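Local structure of glycoside hydrolase family 88 protein (Bacteroides vulgatus, 4Q88) at residues T238-M243 and G289-D294; M243-A248 and D294-I299; I19-N24 and T55-Y60; Y44-M49 and C103-A108. The protein is of unknown function but probably acts as a glycoside hydrolase of family 88. One frame throughout, in Å; residues are numbered along the deposited sequence.

Contact 1 of 4, residues T238-M243 and G289-D294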
loop_
_atom_site.group_PDB
_atom_site.type_symbol
_atom_site.label_atom_id
_atom_site.label_comp_id
_atom_site.label_asym_id
_atom_site.label_seq_id
_atom_site.Cartn_x
_atom_site.Cartn_y
_atom_site.Cartn_z
ATOM N N THR A 238 -18.344 1.771 -0.377
ATOM C CA THR A 238 -18.966 0.637 -1.006
ATOM C C THR A 238 -17.913 -0.259 -1.667
ATOM O O THR A 238 -17.985 -1.476 -1.498
ATOM C CB THR A 238 -19.969 1.079 -2.067
ATOM O OG1 THR A 238 -21.077 1.682 -1.406
ATOM C CG2 THR A 238 -20.455 -0.092 -2.845
ATOM N N ARG A 239 -16.924 0.355 -2.295
ATOM C CA ARG A 239 -15.865 -0.424 -2.923
ATOM C C ARG A 239 -15.075 -1.162 -1.843
ATOM O O ARG A 239 -14.785 -2.366 -1.997
ATOM C CB ARG A 239 -14.978 0.433 -3.803
ATOM C CG ARG A 239 -13.808 -0.302 -4.434
ATOM C CD ARG A 239 -14.216 -1.412 -5.368
ATOM N NE ARG A 239 -15.289 -1.016 -6.272
ATOM C CZ ARG A 239 -15.150 -0.255 -7.350
ATOM N NH1 ARG A 239 -13.960 0.125 -7.762
ATOM N NH2 ARG A 239 -16.214 0.033 -8.083
ATOM N N PHE A 240 -14.706 -0.459 -0.775
ATOM C CA PHE A 240 -13.972 -1.093 0.327
ATOM C C PHE A 240 -14.724 -2.271 0.949
ATOM O O PHE A 240 -14.147 -3.334 1.202
ATOM C CB PHE A 240 -13.669 -0.020 1.373
ATOM C CG PHE A 240 -12.932 -0.525 2.561
ATOM C CD1 PHE A 240 -11.571 -0.817 2.488
ATOM C CD2 PHE A 240 -13.562 -0.585 3.779
ATOM C CE1 PHE A 240 -10.854 -1.222 3.612
ATOM C CE2 PHE A 240 -12.849 -1.016 4.909
ATOM C CZ PHE A 240 -11.505 -1.339 4.813
ATOM N N GLN A 241 -16.006 -2.080 1.232
ATOM C CA GLN A 241 -16.804 -3.133 1.829
ATOM C C GLN A 241 -16.971 -4.343 0.906
ATOM O O GLN A 241 -16.950 -5.492 1.370
ATOM C CB GLN A 241 -18.154 -2.599 2.254
ATOM C CG GLN A 241 -18.027 -1.645 3.432
ATOM C CD GLN A 241 -19.342 -0.937 3.732
ATOM O OE1 GLN A 241 -20.185 -0.681 2.803
ATOM N NE2 GLN A 241 -19.514 -0.548 4.991
ATOM N N THR A 242 -17.174 -4.081 -0.383
ATOM C CA THR A 242 -17.281 -5.192 -1.356
ATOM C C THR A 242 -15.998 -5.951 -1.515
ATOM O O THR A 242 -15.993 -7.189 -1.571
ATOM C CB THR A 242 -17.690 -4.621 -2.695
ATOM O OG1 THR A 242 -18.931 -3.915 -2.562
ATOM C CG2 THR A 242 -17.839 -5.711 -3.722
HETATM N N MSE A 243 -14.859 -5.238 -1.590
HETATM C CA MSE A 243 -13.593 -5.922 -1.652
HETATM C C MSE A 243 -13.344 -6.730 -0.411
HETATM O O MSE A 243 -12.831 -7.844 -0.468
HETATM C CB MSE A 243 -12.396 -4.946 -1.809
HETATM C CG MSE A 243 -12.423 -4.163 -3.103
HETATM SE SE MSE A 243 -10.698 -3.225 -3.279
HETATM C CE MSE A 243 -9.522 -4.785 -3.569
ATOM N N GLY A 289 -15.372 1.108 12.060
ATOM C CA GLY A 289 -16.812 0.918 11.956
ATOM C C GLY A 289 -17.440 0.692 10.584
ATOM O O GLY A 289 -18.659 0.808 10.437
ATOM N N LEU A 290 -16.626 0.290 9.604
ATOM C CA LEU A 290 -17.062 0.060 8.237
ATOM C C LEU A 290 -17.176 -1.418 7.888
ATOM O O LEU A 290 -17.829 -1.779 6.890
ATOM C CB LEU A 290 -16.079 0.763 7.275
ATOM C CG LEU A 290 -16.097 2.281 7.295
ATOM C CD1 LEU A 290 -15.174 2.733 6.174
ATOM C CD2 LEU A 290 -17.502 2.862 7.084
ATOM N N LEU A 291 -16.604 -2.282 8.743
ATOM C CA LEU A 291 -16.723 -3.717 8.613
ATOM C C LEU A 291 -17.187 -4.337 9.906
ATOM O O LEU A 291 -16.670 -3.996 11.000
ATOM C CB LEU A 291 -15.361 -4.315 8.251
ATOM C CG LEU A 291 -14.676 -3.808 7.017
ATOM C CD1 LEU A 291 -13.320 -4.483 6.899
ATOM C CD2 LEU A 291 -15.526 -4.099 5.774
ATOM N N ASN A 292 -18.159 -5.230 9.792
ATOM C CA ASN A 292 -18.744 -5.887 10.933
ATOM C C ASN A 292 -17.702 -6.713 11.706
ATOM O O ASN A 292 -17.044 -7.608 11.141
ATOM C CB ASN A 292 -19.930 -6.774 10.507
ATOM C CG ASN A 292 -20.558 -7.487 11.675
ATOM O OD1 ASN A 292 -20.067 -8.505 12.145
ATOM N ND2 ASN A 292 -21.654 -6.919 12.187
ATOM N N ALA A 293 -17.542 -6.406 12.990
ATOM C CA ALA A 293 -16.515 -7.084 13.805
ATOM C C ALA A 293 -16.695 -8.592 13.933
ATOM O O ALA A 293 -15.725 -9.326 13.969
ATOM C CB ALA A 293 -16.419 -6.436 15.209
ATOM N N ASP A 294 -17.928 -9.077 14.070
ATOM C CA ASP A 294 -18.151 -10.483 14.253
ATOM C C ASP A 294 -17.835 -11.259 12.958
ATOM O O ASP A 294 -17.260 -12.333 13.009
ATOM C CB ASP A 294 -19.594 -10.729 14.689
ATOM C CG ASP A 294 -19.880 -10.182 16.088
ATOM O OD1 ASP A 294 -18.967 -10.192 16.956
ATOM O OD2 ASP A 294 -21.023 -9.741 16.308
#
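Gln241 reaches out from helix 233-249 to the loop that leads into helix 293-311. Its CB stands on a bond from CA that runs across the loop rather than at it. CG lies anti to the carbonyl carbon (chi1 -69°), and the chain is extended beyond it. CG passes alongside Leu291, 4.2 Å from its CD2, and already stands near the carbonyl oxygen of Leu290. CD carries the amide on to that oxygen. At the tip, NE2 donates to Leu290 O over 2.8 Å. The N-H...O angle is 160°, and the donor sits in the carbonyl plane, on a lone pair. The acceptor also lies close to the plane of the Gln241 amide, so both groups are well oriented.

The preceding residue, Phe240, meets the same loop through its ring. Its CE2 lies obliquely 3.9 Å from Leu291 CG and 4.4 Å from Leu290 CB. The ring also stacks with Phe216 of helix 209-225. The loop starts at Gly289, the positive-phi residue of a Schellman motif that ends helix 272-287. An alanine at Gln241 would remove the amide and its bond to Leu290 O, and would probably leave the loop less firmly held.

The contact thus pairs two kinds of chemistry. Apolar packing of Phe240 joins the loop to the buried side of the helix, while one well-directed hydrogen bond fixes a loop carbonyl at its partly exposed margin.

Contact 2 of 4, residues M243-A248 and D294-I299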
loop_
_atom_site.group_PDB
_atom_site.type_symbol
_atom_site.label_atom_id
_atom_site.label_comp_id
_atom_site.label_asym_id
_atom_site.label_seq_id
_atom_site.Cartn_x
_atom_site.Cartn_y
_atom_site.Cartn_z
HETATM N N MSE A 243 -14.859 -5.238 -1.590
HETATM C CA MSE A 243 -13.593 -5.922 -1.652
HETATM C C MSE A 243 -13.344 -6.730 -0.411
HETATM O O MSE A 243 -12.831 -7.844 -0.468
HETATM C CB MSE A 243 -12.396 -4.946 -1.809
HETATM C CG MSE A 243 -12.423 -4.163 -3.103
HETATM SE SE MSE A 243 -10.698 -3.225 -3.279
HETATM C CE MSE A 243 -9.522 -4.785 -3.569
ATOM N N ALA A 244 -13.739 -6.210 0.747
ATOM C CA ALA A 244 -13.536 -6.947 1.995
ATOM C C ALA A 244 -14.208 -8.325 1.944
ATOM O O ALA A 244 -13.615 -9.352 2.351
ATOM C CB ALA A 244 -14.087 -6.155 3.206
ATOM N N LYS A 245 -15.417 -8.341 1.444
ATOM C CA LYS A 245 -16.160 -9.566 1.350
ATOM C C LYS A 245 -15.457 -10.548 0.323
ATOM O O LYS A 245 -15.325 -11.780 0.600
ATOM C CB LYS A 245 -17.573 -9.280 0.925
ATOM C CG LYS A 245 -18.452 -10.502 0.994
ATOM C CD LYS A 245 -19.928 -10.161 0.900
ATOM C CE LYS A 245 -20.756 -11.425 1.108
ATOM N NZ LYS A 245 -22.194 -11.172 0.796
ATOM N N SER A 246 -15.075 -10.031 -0.846
ATOM C CA SER A 246 -14.431 -10.888 -1.858
ATOM C C SER A 246 -13.077 -11.424 -1.398
ATOM O O SER A 246 -12.676 -12.618 -1.671
ATOM C CB SER A 246 -14.315 -10.116 -3.145
ATOM O OG SER A 246 -15.603 -9.741 -3.581
ATOM N N ILE A 247 -12.335 -10.556 -0.738
ATOM C CA ILE A 247 -11.023 -10.952 -0.205
ATOM C C ILE A 247 -11.231 -12.016 0.896
ATOM O O ILE A 247 -10.535 -13.040 0.946
ATOM C CB ILE A 247 -10.235 -9.744 0.292
ATOM C CG1 ILE A 247 -9.874 -8.803 -0.860
ATOM C CG2 ILE A 247 -9.033 -10.198 1.083
ATOM C CD1 ILE A 247 -9.482 -7.410 -0.379
ATOM N N ALA A 248 -12.138 -11.758 1.833
ATOM C CA ALA A 248 -12.364 -12.728 2.895
ATOM C C ALA A 248 -12.652 -14.159 2.378
ATOM O O ALA A 248 -12.106 -15.176 2.884
ATOM C CB ALA A 248 -13.463 -12.247 3.827
ATOM N N ASP A 294 -17.928 -9.077 14.070
ATOM C CA ASP A 294 -18.151 -10.483 14.253
ATOM C C ASP A 294 -17.835 -11.259 12.958
ATOM O O ASP A 294 -17.260 -12.333 13.009
ATOM C CB ASP A 294 -19.594 -10.729 14.689
ATOM C CG ASP A 294 -19.880 -10.182 16.088
ATOM O OD1 ASP A 294 -18.967 -10.192 16.956
ATOM O OD2 ASP A 294 -21.023 -9.741 16.308
ATOM N N ILE A 295 -18.186 -10.692 11.814
ATOM C CA ILE A 295 -17.923 -11.342 10.532
ATOM C C ILE A 295 -16.422 -11.360 10.221
ATOM O O ILE A 295 -15.874 -12.388 9.844
ATOM C CB ILE A 295 -18.692 -10.639 9.398
ATOM C CG1 ILE A 295 -20.180 -10.921 9.569
ATOM C CG2 ILE A 295 -18.166 -11.110 8.027
ATOM C CD1 ILE A 295 -21.057 -10.093 8.653
ATOM N N TYR A 296 -15.761 -10.240 10.401
ATOM C CA TYR A 296 -14.368 -10.119 9.958
ATOM C C TYR A 296 -13.331 -10.420 11.011
ATOM O O TYR A 296 -12.182 -10.585 10.656
ATOM C CB TYR A 296 -14.099 -8.782 9.299
ATOM C CG TYR A 296 -14.859 -8.677 7.999
ATOM C CD1 TYR A 296 -14.414 -9.344 6.865
ATOM C CD2 TYR A 296 -16.039 -7.988 7.921
ATOM C CE1 TYR A 296 -15.145 -9.322 5.687
ATOM C CE2 TYR A 296 -16.760 -7.927 6.742
ATOM C CZ TYR A 296 -16.297 -8.625 5.622
ATOM O OH TYR A 296 -17.006 -8.542 4.476
ATOM N N SER A 297 -13.700 -10.460 12.298
ATOM C CA SER A 297 -12.670 -10.739 13.338
ATOM C C SER A 297 -12.022 -12.164 13.155
ATOM O O SER A 297 -10.842 -12.296 13.260
ATOM C CB SER A 297 -13.152 -10.373 14.784
ATOM O OG SER A 297 -13.350 -8.952 14.986
ATOM N N PRO A 298 -12.755 -13.199 12.758
ATOM C CA PRO A 298 -12.120 -14.492 12.444
ATOM C C PRO A 298 -11.094 -14.469 11.287
ATOM O O PRO A 298 -10.081 -15.193 11.288
ATOM C CB PRO A 298 -13.293 -15.387 12.058
ATOM C CG PRO A 298 -14.486 -14.731 12.663
ATOM C CD PRO A 298 -14.224 -13.268 12.691
ATOM N N ILE A 299 -11.379 -13.649 10.288
ATOM C CA ILE A 299 -10.456 -13.484 9.150
ATOM C C ILE A 299 -9.148 -12.852 9.663
ATOM O O ILE A 299 -8.035 -13.296 9.313
ATOM C CB ILE A 299 -11.097 -12.567 8.063
ATOM C CG1 ILE A 299 -12.437 -13.114 7.629
ATOM C CG2 ILE A 299 -10.164 -12.319 6.889
ATOM C CD1 ILE A 299 -12.443 -14.481 6.996
#
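Tyr296 has its CG anti to the carbonyl carbon (chi1 -67°), which sends the ring toward helix 233-249. Its chi2 sets only the rotation of the ring, which puts the CE1 edge at Ala248 CB. Ile299 also has CG1 anti to the carbonyl carbon, and a further bend at chi2 (-62°) brings CD1 to the same helix. Two alanines one turn apart receive these groups. Ala244 CB lies 4.1 Å from Tyr296 CZ. Ala248 CB comes to the edge of the ring, near its plane, 3.9 Å from Tyr296 CE1. The same methyl is 4.0 Å from Ile299 CD1, so it sits between the two larger side chains. The phenol oxygen lies against the backbone, with OH 3.4 Å from Lys245 CA. No hydrogen bond crosses between the segments. On its own helix, Ile295 CG2 lies over one face of the Tyr296 ring, toward the rim. An alanine in place of Tyr296 would remove the ring that meets Ala244, Lys245 and Ala248, and would probably loosen the packing of the two helices. The two helix segments cross at 43°, with their axes 11.2 Å apart. Such helix-helix packing is consistent with the (alpha/alpha) barrel of the six-hairpin clan, to which family 88 belongs.

Contact 3 of 4, residues I19-N24 and T55-Y60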
loop_
_atom_site.group_PDB
_atom_site.type_symbol
_atom_site.label_atom_id
_atom_site.label_comp_id
_atom_site.label_asym_id
_atom_site.label_seq_id
_atom_site.Cartn_x
_atom_site.Cartn_y
_atom_site.Cartn_z
ATOM N N ILE A 19 7.139 -6.597 19.140
ATOM C CA ILE A 19 7.261 -7.036 17.726
ATOM C C ILE A 19 7.536 -5.853 16.810
ATOM O O ILE A 19 8.486 -5.883 16.021
ATOM C CB ILE A 19 6.005 -7.784 17.263
ATOM C CG1 ILE A 19 5.950 -9.155 17.974
ATOM C CG2 ILE A 19 6.023 -7.952 15.743
ATOM C CD1 ILE A 19 4.641 -9.899 17.833
ATOM N N ILE A 20 6.729 -4.794 16.964
ATOM C CA ILE A 20 6.871 -3.607 16.140
ATOM C C ILE A 20 8.271 -3.038 16.278
ATOM O O ILE A 20 8.962 -2.768 15.290
ATOM C CB ILE A 20 5.772 -2.589 16.488
ATOM C CG1 ILE A 20 4.425 -3.114 15.973
ATOM C CG2 ILE A 20 6.049 -1.245 15.861
ATOM C CD1 ILE A 20 3.241 -2.299 16.437
ATOM N N HIS A 21 8.719 -2.880 17.511
ATOM C CA HIS A 21 10.037 -2.315 17.702
ATOM C C HIS A 21 11.159 -3.260 17.231
ATOM O O HIS A 21 12.135 -2.789 16.675
ATOM C CB HIS A 21 10.227 -1.904 19.160
ATOM C CG HIS A 21 9.390 -0.750 19.567
ATOM N ND1 HIS A 21 9.508 0.489 18.985
ATOM C CD2 HIS A 21 8.439 -0.626 20.518
ATOM C CE1 HIS A 21 8.683 1.333 19.575
ATOM N NE2 HIS A 21 7.993 0.674 20.478
ATOM N N ARG A 22 11.013 -4.574 17.444
ATOM C CA ARG A 22 11.998 -5.556 16.964
ATOM C C ARG A 22 12.199 -5.431 15.456
ATOM O O ARG A 22 13.320 -5.279 14.946
ATOM C CB ARG A 22 11.550 -6.972 17.311
ATOM C CG ARG A 22 12.618 -7.993 17.010
ATOM C CD ARG A 22 12.162 -9.432 17.028
ATOM N NE ARG A 22 11.031 -9.749 17.897
ATOM C CZ ARG A 22 10.241 -10.802 17.710
ATOM N NH1 ARG A 22 10.443 -11.643 16.693
ATOM N NH2 ARG A 22 9.210 -11.004 18.506
ATOM N N VAL A 23 11.080 -5.438 14.729
ATOM C CA VAL A 23 11.105 -5.335 13.252
ATOM C C VAL A 23 11.658 -4.011 12.769
ATOM O O VAL A 23 12.517 -3.980 11.883
ATOM C CB VAL A 23 9.692 -5.570 12.664
ATOM C CG1 VAL A 23 9.624 -5.275 11.168
ATOM C CG2 VAL A 23 9.224 -6.974 12.977
ATOM N N ASN A 24 11.205 -2.917 13.379
ATOM C CA ASN A 24 11.593 -1.613 12.893
ATOM C C ASN A 24 13.036 -1.301 13.255
ATOM O O ASN A 24 13.750 -0.707 12.447
ATOM C CB ASN A 24 10.649 -0.501 13.364
ATOM C CG ASN A 24 10.470 0.585 12.307
ATOM O OD1 ASN A 24 10.634 0.330 11.094
ATOM N ND2 ASN A 24 10.170 1.803 12.747
ATOM N N THR A 55 3.377 5.399 18.115
ATOM C CA THR A 55 4.353 5.363 19.208
ATOM C C THR A 55 4.976 6.697 19.591
ATOM O O THR A 55 5.550 6.839 20.676
ATOM C CB THR A 55 5.545 4.409 18.894
ATOM O OG1 THR A 55 6.362 4.954 17.843
ATOM C CG2 THR A 55 5.086 2.979 18.581
ATOM N N GLY A 56 4.951 7.656 18.695
ATOM C CA GLY A 56 5.634 8.908 18.910
ATOM C C GLY A 56 7.137 8.863 18.975
ATOM O O GLY A 56 7.765 9.808 19.455
ATOM N N ASN A 57 7.734 7.800 18.466
ATOM C CA ASN A 57 9.150 7.569 18.636
ATOM C C ASN A 57 9.953 8.576 17.816
ATOM O O ASN A 57 9.871 8.600 16.591
ATOM C CB ASN A 57 9.497 6.118 18.278
ATOM C CG ASN A 57 10.963 5.784 18.504
ATOM O OD1 ASN A 57 11.842 6.383 17.910
ATOM N ND2 ASN A 57 11.225 4.804 19.360
ATOM N N LYS A 58 10.752 9.432 18.480
ATOM C CA LYS A 58 11.481 10.476 17.741
ATOM C C LYS A 58 12.652 9.988 16.907
ATOM O O LYS A 58 13.000 10.640 15.945
ATOM C CB LYS A 58 11.939 11.617 18.670
ATOM C CG LYS A 58 10.793 12.508 19.123
ATOM C CD LYS A 58 11.263 13.475 20.220
ATOM C CE LYS A 58 10.146 14.377 20.742
ATOM N NZ LYS A 58 9.213 13.681 21.684
ATOM N N ASP A 59 13.257 8.855 17.256
ATOM C CA ASP A 59 14.327 8.275 16.422
ATOM C C ASP A 59 13.762 7.747 15.091
ATOM O O ASP A 59 14.357 7.903 14.032
ATOM C CB ASP A 59 15.023 7.133 17.174
ATOM C CG ASP A 59 15.808 7.640 18.394
ATOM O OD1 ASP A 59 16.308 8.778 18.367
ATOM O OD2 ASP A 59 15.863 6.922 19.386
ATOM N N TYR A 60 12.601 7.120 15.163
ATOM C CA TYR A 60 11.962 6.592 13.955
ATOM C C TYR A 60 11.576 7.763 13.070
ATOM O O TYR A 60 11.778 7.737 11.872
ATOM C CB TYR A 60 10.724 5.740 14.272
ATOM C CG TYR A 60 10.944 4.462 15.033
ATOM C CD1 TYR A 60 12.184 3.816 15.077
ATOM C CD2 TYR A 60 9.890 3.849 15.645
ATOM C CE1 TYR A 60 12.346 2.621 15.778
ATOM C CE2 TYR A 60 10.047 2.680 16.349
ATOM C CZ TYR A 60 11.281 2.072 16.418
ATOM O OH TYR A 60 11.409 0.910 17.147
#
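Tyr60 is the tight part of this contact, with a polar group on each side of its ring. Asn24 ND2 lies 3.4 Å above one face, over the ring centre. Asn57 CG lies against the opposite face, displaced toward the rim. The Asn24 amide is turned 67° from the ring plane; its OD1 is hydrogen-bonded to Tyr44 OH and its ND2 to Asn48 OD1, both of helix 39-55. At the rim, His21 ND1 and Tyr60 OH share a hydrogen bond of 2.7 Å, nearly straight at 168°. The two rings touch along their edges, their planes 33° apart. Gln25 NE2 is a second partner of the hydroxyl.

Segment 55-60 runs from the end of helix 39-55 over a two-residue link, Gly56 and Asn57, into helix 58-70. This tight helix-to-helix connection is consistent with the helical hairpins of the six-hairpin fold. Asn57 is the N-cap of helix 58-70, and its OD1 accepts from Tyr60 N over 2.9 Å. Thr55 OG1 accepts from Asn57 N in an ST turn and also bonds to Val51 O.

The partly exposed side is looser. There the His21 ring and the Thr55 methyl meet tip to tip, with His21 CE1 4.1 Å from Thr55 CG2.

Contact 4 of 4, residues Y44-M49 and C103-A108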
loop_
_atom_site.group_PDB
_atom_site.type_symbol
_atom_site.label_atom_id
_atom_site.label_comp_id
_atom_site.label_asym_id
_atom_site.label_seq_id
_atom_site.Cartn_x
_atom_site.Cartn_y
_atom_site.Cartn_z
ATOM N N TYR A 44 8.185 1.490 2.564
ATOM C CA TYR A 44 8.750 1.242 3.888
ATOM C C TYR A 44 8.451 2.509 4.747
ATOM O O TYR A 44 7.933 2.408 5.872
ATOM C CB TYR A 44 10.238 0.909 3.897
ATOM C CG TYR A 44 10.722 1.113 5.330
ATOM C CD1 TYR A 44 10.428 0.189 6.323
ATOM C CD2 TYR A 44 11.315 2.320 5.692
ATOM C CE1 TYR A 44 10.776 0.441 7.673
ATOM C CE2 TYR A 44 11.675 2.577 7.020
ATOM C CZ TYR A 44 11.406 1.638 7.993
ATOM O OH TYR A 44 11.680 1.924 9.300
ATOM N N HIS A 45 8.736 3.706 4.196
ATOM C CA HIS A 45 8.468 4.947 4.958
ATOM C C HIS A 45 7.020 5.127 5.314
ATOM O O HIS A 45 6.749 5.667 6.367
ATOM C CB HIS A 45 9.093 6.183 4.322
ATOM C CG HIS A 45 10.571 6.180 4.467
ATOM N ND1 HIS A 45 11.184 6.572 5.638
ATOM C CD2 HIS A 45 11.546 5.663 3.684
ATOM C CE1 HIS A 45 12.486 6.398 5.520
ATOM N NE2 HIS A 45 12.725 5.816 4.357
ATOM N N THR A 46 6.059 4.749 4.472
ATOM C CA THR A 46 4.644 4.727 4.928
ATOM C C THR A 46 4.424 3.862 6.182
ATOM O O THR A 46 3.696 4.257 7.103
ATOM C CB THR A 46 3.625 4.361 3.796
ATOM O OG1 THR A 46 3.698 2.977 3.416
ATOM C CG2 THR A 46 3.855 5.228 2.600
ATOM N N GLY A 47 5.079 2.717 6.262
ATOM C CA GLY A 47 5.042 1.906 7.457
ATOM C C GLY A 47 5.669 2.573 8.650
ATOM O O GLY A 47 5.109 2.601 9.750
ATOM N N ASN A 48 6.840 3.163 8.432
ATOM C CA ASN A 48 7.522 3.888 9.515
ATOM C C ASN A 48 6.681 5.041 10.042
ATOM O O ASN A 48 6.582 5.266 11.259
ATOM C CB ASN A 48 8.881 4.385 9.055
ATOM C CG ASN A 48 9.728 4.899 10.219
ATOM O OD1 ASN A 48 9.870 4.230 11.230
ATOM N ND2 ASN A 48 10.297 6.051 10.065
HETATM N N MSE A 49 6.016 5.786 9.148
HETATM C CA MSE A 49 5.177 6.887 9.609
HETATM C C MSE A 49 3.980 6.365 10.425
HETATM O O MSE A 49 3.487 7.027 11.392
HETATM C CB MSE A 49 4.761 7.722 8.359
HETATM C CG MSE A 49 5.867 8.492 7.617
HETATM SE SE MSE A 49 6.892 9.562 8.919
HETATM C CE MSE A 49 5.539 10.667 9.748
ATOM N N CYS A 103 6.612 8.676 -2.350
ATOM C CA CYS A 103 7.405 9.442 -1.417
ATOM C C CYS A 103 6.642 10.675 -0.900
ATOM O O CYS A 103 6.807 11.103 0.279
ATOM C CB CYS A 103 8.762 9.846 -2.008
ATOM S SG CYS A 103 8.655 10.882 -3.454
ATOM N N PHE A 104 5.794 11.255 -1.740
ATOM C CA PHE A 104 5.024 12.455 -1.346
ATOM C C PHE A 104 4.080 12.220 -0.157
ATOM O O PHE A 104 3.713 13.202 0.557
ATOM C CB PHE A 104 4.177 13.014 -2.507
ATOM C CG PHE A 104 4.927 13.399 -3.757
ATOM C CD1 PHE A 104 6.263 13.698 -3.758
ATOM C CD2 PHE A 104 4.226 13.520 -4.971
ATOM C CE1 PHE A 104 6.929 14.044 -4.911
ATOM C CE2 PHE A 104 4.878 13.856 -6.128
ATOM C CZ PHE A 104 6.229 14.153 -6.106
ATOM N N GLN A 105 3.691 10.966 0.073
ATOM C CA GLN A 105 2.857 10.660 1.232
ATOM C C GLN A 105 3.627 10.989 2.514
ATOM O O GLN A 105 3.104 11.635 3.431
ATOM C CB GLN A 105 2.464 9.171 1.255
ATOM C CG GLN A 105 1.655 8.742 0.038
ATOM C CD GLN A 105 1.116 7.315 0.163
ATOM O OE1 GLN A 105 0.875 6.826 1.254
ATOM N NE2 GLN A 105 0.959 6.642 -0.969
ATOM N N THR A 106 4.861 10.564 2.552
ATOM C CA THR A 106 5.703 10.769 3.729
ATOM C C THR A 106 6.121 12.274 3.849
ATOM O O THR A 106 6.180 12.839 4.972
ATOM C CB THR A 106 6.922 9.827 3.654
ATOM O OG1 THR A 106 6.470 8.468 3.819
ATOM C CG2 THR A 106 7.886 10.121 4.745
ATOM N N TYR A 107 6.365 12.927 2.706
ATOM C CA TYR A 107 6.717 14.354 2.736
ATOM C C TYR A 107 5.529 15.148 3.296
ATOM O O TYR A 107 5.727 16.019 4.150
ATOM C CB TYR A 107 7.145 14.919 1.392
ATOM C CG TYR A 107 8.290 14.186 0.696
ATOM C CD1 TYR A 107 9.167 13.369 1.408
ATOM C CD2 TYR A 107 8.501 14.337 -0.656
ATOM C CE1 TYR A 107 10.263 12.747 0.769
ATOM C CE2 TYR A 107 9.544 13.680 -1.303
ATOM C CZ TYR A 107 10.439 12.903 -0.581
ATOM O OH TYR A 107 11.505 12.280 -1.234
ATOM N N ALA A 108 4.307 14.832 2.865
ATOM C CA ALA A 108 3.116 15.481 3.443
ATOM C C ALA A 108 2.949 15.216 4.941
ATOM O O ALA A 108 2.629 16.143 5.744
ATOM C CB ALA A 108 1.859 15.027 2.726
#
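Thr106 presses its branched end against helix 39-55 between His45 and Met49. Its OG1 is anti to the carbonyl carbon (chi1 -69°), while CG2 is anti to the backbone N. OG1 comes 3.5 Å from His45 CB and 3.8 Å from Met49 CG. CG2 lies beside the same two carbons, 3.9 Å from Met49 CG. Both branches therefore touch the facing helix, and neither residue meets Thr106 with a polar group. Met49 is selenomethionine. Its chain bends at chi2 and chi3 and crosses Thr106 obliquely.

A second, smaller meeting lies beside this one. Thr46 turns its methyl to helix 103-113, and CG2 is 3.6 Å from Gln105 OE1. Gln105 has an extended chain beyond CG and crosses Thr46 obliquely. Its NE2 bonds to Tyr146 O and Met147 O in helix 144-159. The Thr46 hydroxyl is turned to Val43 O in its own helix and to Tyr146 OH. His45 points its CB toward Thr106, but its ring leads away, and ND1 bonds to Ser64 OG of helix 58-70.

The two segments run in roughly the same direction, at 28°, with axes 9.0 Å apart. Their closest CA pair is Thr46 and Thr106, at 6.3 Å. Such side-by-side helices in the buried interior are consistent with the (alpha/alpha) barrel of the six-hairpin clan. All the touching residues are buried, and no hydrogen bond joins the segments. Van der Waals packing carries the interface, while the polar ends of His45, Thr46 and Gln105 find their partners in other parts of the chain.

In the fold
From the N terminus, helix 13-30 opens contact 3, and helix 39-55 opens contact 4 before contact 3 closes at the link into helix 58-70. Contact 4 closes later, at helix 103-113, so these two cross. They also touch, through polar side chains of helices 13-30 and 39-55, which ties the first helices together. Contacts 1 and 2 follow in series. Both start on helix 233-249 and close across helix 272-287, at the loop before helix 293-311 and on that helix itself. They cross too, and Leu291 touches Ala244 and Tyr296. Contacts 2 and 4 lie on opposite sides of the chain's centre, their centres about 27 Å apart.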